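Local coordinates for USG-1 protein homolog (Pseudomonas aeruginosa, PDB 2HJS) that is probably a dimeric, NAD-binding oxidoreductase of the aspartate-semialdehyde dehydrogenase family, with its exact substrate not established, at residues P131-L142 with R217-L226; P6-T15 with F31-A40. All coordinates share one frame; numbering follows the deposited sequence. Where two conformers were deposited one is given.

Interaction 1: P131-L142 with R217-L226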
loop_
_atom_site.group_PDB
_atom_site.type_symbol
_atom_site.label_atom_id
_atom_site.label_comp_id
_atom_site.label_asym_id
_atom_site.label_seq_id
_atom_site.Cartn_x
_atom_site.Cartn_y
_atom_site.Cartn_z
ATOM N N PRO A 131 -0.966 22.731 -0.826
ATOM C CA PRO A 131 -0.268 21.488 -0.444
ATOM C C PRO A 131 -0.125 20.466 -1.579
ATOM O O PRO A 131 -0.892 20.487 -2.559
ATOM C CB PRO A 131 -1.151 20.889 0.675
ATOM C CG PRO A 131 -2.037 21.999 1.111
ATOM C CD PRO A 131 -2.194 22.940 -0.035
ATOM N N CYS A 132 0.843 19.567 -1.432
ATOM C CA CYS A 132 0.926 18.422 -2.342
ATOM C C CYS A 132 -0.369 17.603 -2.219
ATOM O O CYS A 132 -1.054 17.685 -1.202
ATOM C CB CYS A 132 2.158 17.568 -2.042
ATOM S SG CYS A 132 2.069 16.658 -0.528
ATOM N N ALA A 133 -0.714 16.864 -3.269
ATOM C CA ALA A 133 -1.969 16.140 -3.328
ATOM C C ALA A 133 -2.222 15.252 -2.111
ATOM O O ALA A 133 -3.334 15.260 -1.546
ATOM C CB ALA A 133 -2.054 15.298 -4.617
ATOM N N VAL A 134 -1.215 14.476 -1.704
ATOM C CA VAL A 134 -1.454 13.527 -0.612
ATOM C C VAL A 134 -1.807 14.247 0.696
ATOM O O VAL A 134 -2.755 13.852 1.377
ATOM C CB VAL A 134 -0.260 12.563 -0.396
ATOM C CG1 VAL A 134 -0.423 11.789 0.926
ATOM C CG2 VAL A 134 -0.174 11.591 -1.566
ATOM N N ALA A 135 -1.048 15.286 1.043
ATOM C CA ALA A 135 -1.325 16.053 2.241
ATOM C C ALA A 135 -2.702 16.737 2.138
ATOM O O ALA A 135 -3.436 16.819 3.134
ATOM C CB ALA A 135 -0.251 17.103 2.459
ATOM N N ALA A 136 -3.047 17.211 0.944
ATOM C CA ALA A 136 -4.334 17.904 0.744
ATOM C C ALA A 136 -5.480 16.967 0.980
ATOM O O ALA A 136 -6.454 17.339 1.623
ATOM C CB ALA A 136 -4.431 18.510 -0.681
ATOM N N GLU A 137 -5.353 15.743 0.471
ATOM C CA GLU A 137 -6.428 14.741 0.570
ATOM C C GLU A 137 -6.553 14.160 1.984
ATOM O O GLU A 137 -7.652 13.965 2.488
ATOM C CB GLU A 137 -6.248 13.647 -0.492
ATOM C CG GLU A 137 -6.283 14.232 -1.907
ATOM C CD GLU A 137 -5.347 13.526 -2.904
ATOM O OE1 GLU A 137 -4.567 12.612 -2.503
ATOM O OE2 GLU A 137 -5.402 13.908 -4.102
ATOM N N LEU A 138 -5.424 13.892 2.630
ATOM C CA LEU A 138 -5.443 13.515 4.031
ATOM C C LEU A 138 -6.179 14.588 4.859
ATOM O O LEU A 138 -7.116 14.271 5.602
ATOM C CB LEU A 138 -4.024 13.355 4.571
ATOM C CG LEU A 138 -3.910 12.845 6.017
ATOM C CD1 LEU A 138 -4.576 11.479 6.187
ATOM C CD2 LEU A 138 -2.438 12.786 6.479
ATOM N N CYS A 139 -5.744 15.845 4.727
ATOM C CA CYS A 139 -6.221 16.916 5.619
ATOM C C CYS A 139 -7.664 17.262 5.371
ATOM O O CYS A 139 -8.388 17.595 6.305
ATOM C CB CYS A 139 -5.344 18.175 5.520
ATOM S SG CYS A 139 -3.712 17.915 6.249
ATOM N N GLU A 140 -8.078 17.167 4.117
ATOM C CA GLU A 140 -9.453 17.426 3.771
ATOM C C GLU A 140 -10.390 16.467 4.496
ATOM O O GLU A 140 -11.485 16.850 4.877
ATOM C CB GLU A 140 -9.654 17.297 2.253
ATOM C CG GLU A 140 -11.107 17.218 1.829
ATOM C CD GLU A 140 -11.262 16.985 0.331
ATOM O OE1 GLU A 140 -10.311 16.426 -0.276
ATOM O OE2 GLU A 140 -12.328 17.360 -0.234
ATOM N N VAL A 141 -9.959 15.218 4.658
ATOM C CA VAL A 141 -10.771 14.196 5.294
ATOM C C VAL A 141 -10.676 14.295 6.819
ATOM O O VAL A 141 -11.676 14.166 7.509
ATOM C CB VAL A 141 -10.352 12.783 4.807
ATOM C CG1 VAL A 141 -11.022 11.674 5.658
ATOM C CG2 VAL A 141 -10.686 12.637 3.317
ATOM N N LEU A 142 -9.481 14.546 7.334
ATOM C CA LEU A 142 -9.268 14.643 8.783
ATOM C C LEU A 142 -9.858 15.883 9.444
ATOM O O LEU A 142 -10.367 15.798 10.565
ATOM C CB LEU A 142 -7.784 14.631 9.087
ATOM C CG LEU A 142 -7.165 13.306 9.488
ATOM C CD1 LEU A 142 -7.745 12.114 8.740
ATOM C CD2 LEU A 142 -5.668 13.434 9.262
ATOM N N ARG A 217 7.700 16.409 2.826
ATOM C CA ARG A 217 6.739 17.430 2.418
ATOM C C ARG A 217 5.369 17.209 3.059
ATOM O O ARG A 217 4.767 18.139 3.613
ATOM C CB ARG A 217 6.623 17.529 0.899
ATOM C CG ARG A 217 5.810 18.747 0.492
ATOM C CD ARG A 217 5.588 18.874 -1.007
ATOM N NE ARG A 217 4.652 19.961 -1.279
ATOM C CZ ARG A 217 4.252 20.333 -2.495
ATOM N NH1 ARG A 217 4.700 19.701 -3.572
ATOM N NH2 ARG A 217 3.391 21.322 -2.631
ATOM N N ILE A 218 4.876 15.976 2.981
ATOM C CA ILE A 218 3.575 15.641 3.528
ATOM C C ILE A 218 3.588 15.931 5.028
ATOM O O ILE A 218 2.664 16.566 5.565
ATOM C CB ILE A 218 3.220 14.152 3.271
ATOM C CG1 ILE A 218 2.885 13.922 1.802
ATOM C CG2 ILE A 218 2.064 13.719 4.145
ATOM C CD1 ILE A 218 3.057 12.474 1.357
ATOM N N PHE A 219 4.647 15.484 5.686
ATOM C CA PHE A 219 4.799 15.696 7.105
ATOM C C PHE A 219 4.782 17.192 7.461
ATOM O O PHE A 219 4.032 17.585 8.340
ATOM C CB PHE A 219 6.096 15.036 7.600
ATOM C CG PHE A 219 6.321 15.147 9.094
ATOM C CD1 PHE A 219 5.829 14.169 9.960
ATOM C CD2 PHE A 219 7.018 16.213 9.624
ATOM C CE1 PHE A 219 6.033 14.249 11.332
ATOM C CE2 PHE A 219 7.229 16.317 11.007
ATOM C CZ PHE A 219 6.730 15.329 11.860
ATOM N N ALA A 220 5.604 18.007 6.796
ATOM C CA ALA A 220 5.670 19.441 7.088
ATOM C C ALA A 220 4.332 20.132 6.859
ATOM O O ALA A 220 3.938 21.014 7.631
ATOM C CB ALA A 220 6.765 20.126 6.250
ATOM N N GLU A 221 3.633 19.731 5.799
ATOM C CA GLU A 221 2.353 20.369 5.431
ATOM C C GLU A 221 1.231 19.963 6.377
ATOM O O GLU A 221 0.444 20.801 6.799
ATOM C CB GLU A 221 1.984 20.059 3.983
ATOM C CG GLU A 221 2.845 20.857 3.016
ATOM C CD GLU A 221 2.628 20.486 1.551
ATOM O OE1 GLU A 221 1.992 19.440 1.243
ATOM O OE2 GLU A 221 3.144 21.229 0.693
ATOM N N VAL A 222 1.170 18.682 6.737
ATOM C CA VAL A 222 0.144 18.246 7.681
ATOM C C VAL A 222 0.309 18.968 9.024
ATOM O O VAL A 222 -0.673 19.401 9.636
ATOM C CB VAL A 222 0.116 16.719 7.807
ATOM C CG1 VAL A 222 -0.853 16.248 8.890
ATOM C CG2 VAL A 222 -0.290 16.125 6.478
ATOM N N GLN A 223 1.548 19.148 9.467
ATOM C CA GLN A 223 1.784 19.841 10.732
ATOM C C GLN A 223 1.532 21.351 10.637
ATOM O O GLN A 223 1.139 21.966 11.624
ATOM C CB GLN A 223 3.157 19.486 11.331
ATOM C CG GLN A 223 4.276 20.552 11.357
ATOM C CD GLN A 223 5.525 20.027 12.105
ATOM O OE1 GLN A 223 5.467 19.005 12.791
ATOM N NE2 GLN A 223 6.643 20.719 11.963
ATOM N N ALA A 224 1.739 21.937 9.459
ATOM C CA ALA A 224 1.386 23.354 9.256
ATOM C C ALA A 224 -0.120 23.525 9.163
ATOM O O ALA A 224 -0.652 24.453 9.729
ATOM C CB ALA A 224 2.078 23.966 8.057
ATOM N N LEU A 225 -0.798 22.605 8.489
ATOM C CA LEU A 225 -2.240 22.708 8.236
ATOM C C LEU A 225 -3.120 22.312 9.417
ATOM O O LEU A 225 -4.115 22.978 9.689
ATOM C CB LEU A 225 -2.634 21.848 7.024
ATOM C CG LEU A 225 -2.188 22.317 5.634
ATOM C CD1 LEU A 225 -2.092 21.137 4.661
ATOM C CD2 LEU A 225 -3.121 23.398 5.098
ATOM N N LEU A 226 -2.790 21.201 10.078
ATOM C CA LEU A 226 -3.623 20.675 11.151
ATOM C C LEU A 226 -3.059 21.085 12.487
ATOM O O LEU A 226 -3.799 21.242 13.451
ATOM C CB LEU A 226 -3.746 19.146 11.091
ATOM C CG LEU A 226 -4.485 18.558 9.883
ATOM C CD1 LEU A 226 -4.508 17.060 9.978
ATOM C CD2 LEU A 226 -5.897 19.102 9.748
#

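Interaction 2: P6-T15 with F31-A40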
loop_
_atom_site.group_PDB
_atom_site.type_symbol
_atom_site.label_atom_id
_atom_site.label_comp_id
_atom_site.label_asym_id
_atom_site.label_seq_id
_atom_site.Cartn_x
_atom_site.Cartn_y
_atom_site.Cartn_z
ATOM N N PRO A 6 -10.568 44.714 -12.837
ATOM C CA PRO A 6 -10.465 43.436 -13.579
ATOM C C PRO A 6 -9.384 42.490 -13.025
ATOM O O PRO A 6 -8.289 42.941 -12.684
ATOM C CB PRO A 6 -10.092 43.878 -14.999
ATOM C CG PRO A 6 -9.458 45.247 -14.825
ATOM C CD PRO A 6 -10.186 45.872 -13.677
ATOM N N LEU A 7 -9.686 41.195 -12.954
ATOM C CA LEU A 7 -8.718 40.239 -12.404
ATOM C C LEU A 7 -7.967 39.446 -13.474
ATOM O O LEU A 7 -8.555 38.626 -14.154
ATOM C CB LEU A 7 -9.385 39.289 -11.409
ATOM C CG LEU A 7 -8.511 38.135 -10.906
ATOM C CD1 LEU A 7 -7.296 38.608 -10.116
ATOM C CD2 LEU A 7 -9.359 37.250 -10.077
ATOM N N ASN A 8 -6.656 39.689 -13.598
ATOM C CA ASN A 8 -5.853 38.992 -14.572
ATOM C C ASN A 8 -5.056 37.938 -13.927
ATOM O O ASN A 8 -4.504 38.119 -12.825
ATOM C CB ASN A 8 -4.929 39.944 -15.309
ATOM C CG ASN A 8 -5.689 40.937 -16.155
ATOM O OD1 ASN A 8 -6.745 40.640 -16.686
ATOM N ND2 ASN A 8 -5.154 42.119 -16.270
ATOM N N VAL A 9 -5.013 36.803 -14.616
ATOM C CA VAL A 9 -4.514 35.618 -14.031
ATOM C C VAL A 9 -3.408 35.120 -14.942
ATOM O O VAL A 9 -3.518 35.200 -16.175
ATOM C CB VAL A 9 -5.662 34.598 -13.877
ATOM C CG1 VAL A 9 -5.145 33.269 -13.424
ATOM C CG2 VAL A 9 -6.714 35.140 -12.901
ATOM N N ALA A 10 -2.326 34.670 -14.327
ATOM C CA ALA A 10 -1.292 33.900 -15.001
ATOM C C ALA A 10 -1.342 32.467 -14.477
ATOM O O ALA A 10 -1.579 32.264 -13.295
ATOM C CB ALA A 10 0.072 34.495 -14.717
ATOM N N VAL A 11 -1.127 31.486 -15.351
ATOM C CA VAL A 11 -0.866 30.106 -14.919
ATOM C C VAL A 11 0.522 29.702 -15.401
ATOM O O VAL A 11 0.751 29.514 -16.597
ATOM C CB VAL A 11 -1.935 29.086 -15.399
ATOM C CG1 VAL A 11 -1.569 27.641 -14.975
ATOM C CG2 VAL A 11 -3.328 29.474 -14.874
ATOM N N VAL A 12 1.431 29.582 -14.436
ATOM C CA VAL A 12 2.819 29.191 -14.656
ATOM C C VAL A 12 2.892 27.681 -14.591
ATOM O O VAL A 12 2.391 27.070 -13.646
ATOM C CB VAL A 12 3.726 29.884 -13.616
ATOM C CG1 VAL A 12 5.168 29.467 -13.785
ATOM C CG2 VAL A 12 3.615 31.422 -13.784
ATOM N N GLY A 13 3.450 27.077 -15.636
ATOM C CA GLY A 13 3.518 25.617 -15.771
ATOM C C GLY A 13 2.267 25.048 -16.415
ATOM O O GLY A 13 1.847 23.932 -16.129
ATOM N N ALA A 14 1.698 25.818 -17.331
ATOM C CA ALA A 14 0.385 25.555 -17.886
ATOM C C ALA A 14 0.350 24.270 -18.694
ATOM O O ALA A 14 -0.706 23.680 -18.849
ATOM C CB ALA A 14 -0.077 26.743 -18.747
ATOM N N THR A 15 1.499 23.842 -19.211
ATOM C CA THR A 15 1.566 22.667 -20.092
ATOM C C THR A 15 1.823 21.379 -19.289
ATOM O O THR A 15 1.780 20.286 -19.826
ATOM C CB THR A 15 2.668 22.828 -21.154
ATOM O OG1 THR A 15 3.920 23.015 -20.494
ATOM C CG2 THR A 15 2.405 24.045 -22.033
ATOM N N PHE A 31 -14.243 30.891 -13.459
ATOM C CA PHE A 31 -13.416 31.794 -12.699
ATOM C C PHE A 31 -13.506 33.170 -13.317
ATOM O O PHE A 31 -13.395 33.318 -14.547
ATOM C CB PHE A 31 -11.982 31.298 -12.692
ATOM C CG PHE A 31 -11.156 31.825 -11.548
ATOM C CD1 PHE A 31 -11.100 31.134 -10.340
ATOM C CD2 PHE A 31 -10.401 32.993 -11.689
ATOM C CE1 PHE A 31 -10.312 31.615 -9.281
ATOM C CE2 PHE A 31 -9.610 33.452 -10.655
ATOM C CZ PHE A 31 -9.568 32.765 -9.447
ATOM N N PRO A 32 -13.758 34.191 -12.484
ATOM C CA PRO A 32 -14.066 35.529 -13.033
ATOM C C PRO A 32 -12.852 36.363 -13.475
ATOM O O PRO A 32 -12.710 37.538 -13.097
ATOM C CB PRO A 32 -14.852 36.202 -11.903
ATOM C CG PRO A 32 -14.397 35.498 -10.653
ATOM C CD PRO A 32 -13.837 34.149 -11.015
ATOM N N LEU A 33 -12.013 35.784 -14.322
ATOM C CA LEU A 33 -10.828 36.495 -14.791
ATOM C C LEU A 33 -11.132 37.348 -16.023
ATOM O O LEU A 33 -12.092 37.093 -16.741
ATOM C CB LEU A 33 -9.699 35.500 -15.082
ATOM C CG LEU A 33 -9.993 34.363 -16.066
ATOM C CD1 LEU A 33 -9.727 34.808 -17.474
ATOM C CD2 LEU A 33 -9.112 33.187 -15.739
ATOM N N HIS A 34 -10.296 38.354 -16.256
ATOM C CA HIS A 34 -10.405 39.213 -17.409
ATOM C C HIS A 34 -9.478 38.649 -18.473
ATOM O O HIS A 34 -9.956 38.098 -19.455
ATOM C CB HIS A 34 -10.029 40.642 -17.025
ATOM C CG HIS A 34 -10.195 41.624 -18.131
ATOM N ND1 HIS A 34 -9.206 42.523 -18.481
ATOM C CD2 HIS A 34 -11.240 41.873 -18.959
ATOM C CE1 HIS A 34 -9.627 43.267 -19.485
ATOM N NE2 HIS A 34 -10.852 42.887 -19.797
ATOM N N ARG A 35 -8.165 38.738 -18.259
ATOM C CA ARG A 35 -7.212 38.115 -19.164
ATOM C C ARG A 35 -6.499 36.963 -18.484
ATOM O O ARG A 35 -6.220 37.021 -17.279
ATOM C CB ARG A 35 -6.209 39.143 -19.684
ATOM C CG ARG A 35 -6.851 40.245 -20.511
ATOM C CD ARG A 35 -5.807 41.257 -20.973
ATOM N NE ARG A 35 -6.410 42.495 -21.486
ATOM C CZ ARG A 35 -6.691 42.734 -22.764
ATOM N NH1 ARG A 35 -6.435 41.820 -23.681
ATOM N NH2 ARG A 35 -7.235 43.890 -23.122
ATOM N N LEU A 36 -6.272 35.898 -19.259
ATOM C CA LEU A 36 -5.540 34.727 -18.825
ATOM C C LEU A 36 -4.227 34.607 -19.601
ATOM O O LEU A 36 -4.224 34.650 -20.832
ATOM C CB LEU A 36 -6.382 33.456 -18.999
ATOM C CG LEU A 36 -5.733 32.120 -18.623
ATOM C CD1 LEU A 36 -5.223 32.067 -17.171
ATOM C CD2 LEU A 36 -6.635 30.912 -18.919
ATOM N N HIS A 37 -3.128 34.430 -18.872
ATOM C CA HIS A 37 -1.818 34.261 -19.472
ATOM C C HIS A 37 -1.244 32.913 -19.071
ATOM O O HIS A 37 -1.053 32.641 -17.877
ATOM C CB HIS A 37 -0.881 35.390 -19.016
ATOM C CG HIS A 37 -1.376 36.752 -19.362
ATOM N ND1 HIS A 37 -1.266 37.276 -20.632
ATOM C CD2 HIS A 37 -2.003 37.695 -18.619
ATOM C CE1 HIS A 37 -1.796 38.488 -20.658
ATOM N NE2 HIS A 37 -2.244 38.769 -19.447
ATOM N N LEU A 38 -0.983 32.073 -20.065
ATOM C CA LEU A 38 -0.402 30.755 -19.867
ATOM C C LEU A 38 1.116 30.792 -20.049
ATOM O O LEU A 38 1.611 31.258 -21.055
ATOM C CB LEU A 38 -1.026 29.757 -20.842
ATOM C CG LEU A 38 -2.554 29.627 -20.866
ATOM C CD1 LEU A 38 -3.010 28.460 -21.751
ATOM C CD2 LEU A 38 -3.111 29.470 -19.469
ATOM N N LEU A 39 1.858 30.289 -19.070
ATOM C CA LEU A 39 3.307 30.370 -19.132
ATOM C C LEU A 39 3.956 29.055 -18.836
ATOM O O LEU A 39 3.413 28.245 -18.098
ATOM C CB LEU A 39 3.823 31.442 -18.170
ATOM C CG LEU A 39 3.201 32.823 -18.367
ATOM C CD1 LEU A 39 3.321 33.606 -17.084
ATOM C CD2 LEU A 39 3.839 33.569 -19.564
ATOM N N ALA A 40 5.127 28.850 -19.419
ATOM C CA ALA A 40 5.940 27.671 -19.144
ATOM C C ALA A 40 7.408 28.020 -19.362
ATOM O O ALA A 40 7.724 29.143 -19.705
ATOM C CB ALA A 40 5.521 26.521 -20.034
HETATM O O HOH W 1 -12.359 40.290 -13.913
HETATM O O HOH W 2 -6.676 44.558 -17.773
#

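Interaction 1: P131-L142 with R217-L226
E221 reaches along the N-terminal end of helix 133-145, meeting P131, C132 and A135. Its CB packs 4.0 Å from A135 CB; with chi2 at 174° the chain then runs extended, so that CD comes close to P131 CA and the backbone N of C132. OE1 accepts the C132 N-H at 2.9 Å, on its syn side and 24° out of the carboxylate plane. OE2 takes R217 NE at 2.8 Å, in the guanidinium plane but from above the carboxylate, a salt bridge between residues four apart, one turn along helix 213-225. C132 is the N-cap residue, and its CB sits over the centre of one face of the R217 guanidinium, 3.4 Å above the plane. Helices 133-145 and 213-225, both lying against the mixed sheet of the dimerisation domain, run side by side here; the axes of their 133-142 and 217-225 segments approach to 8.9 Å, with 37° between their directions. Beyond the polar end the seam is apolar. V134 CG1 touches I218 CD1 at 3.6 Å, and C139 SG drops among V222, L225 and L226, reaching L226 CG at 3.8 Å. L138 and L142 cross V222 and L226, respectively, at about a right angle, while V114 of helix 112-115 covers C139 and L226.

Interaction 2: P6-T15 with F31-A40
Strands 9-12 and 36-40 are the two parallel strands of a beta-alpha-beta unit whose crossover is helix 17-28, and V9/L36, A10/H37, V11/L38 and V12/L39 pair across them. Hydrogen bonds step between the strands: V9 N to R35 O (2.9 Å), H37 N to V9 O (2.8 Å), V11 N to H37 O and L39 N to V11 O. Toward the N-terminal end, L7 O accepts H34 N at 2.7 Å, the donor standing above the carbonyl plane. N8 carries the pairing on with its side chain: chi1 of -66° brings the amide alongside H34 and R35, and OD1 accepts R35 N at 2.8 Å, while ND2 is held by S68 O. The amide lies nearly coplanar with the H34 ring, 24° between planes, with OD1 at the ring edge. On one face of the pair V9 CG2 meets L33 CB at 3.7 Å, and L36 CD1 reaches both V9 CG1 and V11 CG2; on the other, L39 CD1 touches A10 CB and V12 CG2. At the C-terminal end L39 O is gripped twice, by G13 N (2.7 Å) and A14 N (3.1 Å), from opposite faces of its plane. G13, at positive phi (87°), turns the chain there toward helix 17-28. Such a glycine turn between first strand and first helix is characteristic of the dinucleotide-binding Rossmann fold, consistent with a probable NAD-binding role.

From the N terminus, interaction 2 comes first: F31-A40 returns beside P6-T15 after only 15 residues, 12 of them in helix 17-28, closing the short loop of the crossover. The chain then completes the remaining strands of the seven-stranded sheet of the Rossmann-like domain, ending with strand 127-129, before P131-L142 opens interaction 1. That contact closes a longer loop of 74 residues, which includes strand 151-160 and helix 167-181. The loops follow in series, neither nesting nor crossing. Interaction 2 joins neighbouring strands within one sheet, whereas interaction 1 pairs two helices against the six-stranded sheet. Their centres lie 26 Å apart, and their nearest atoms, about 12 Å apart, make no contact.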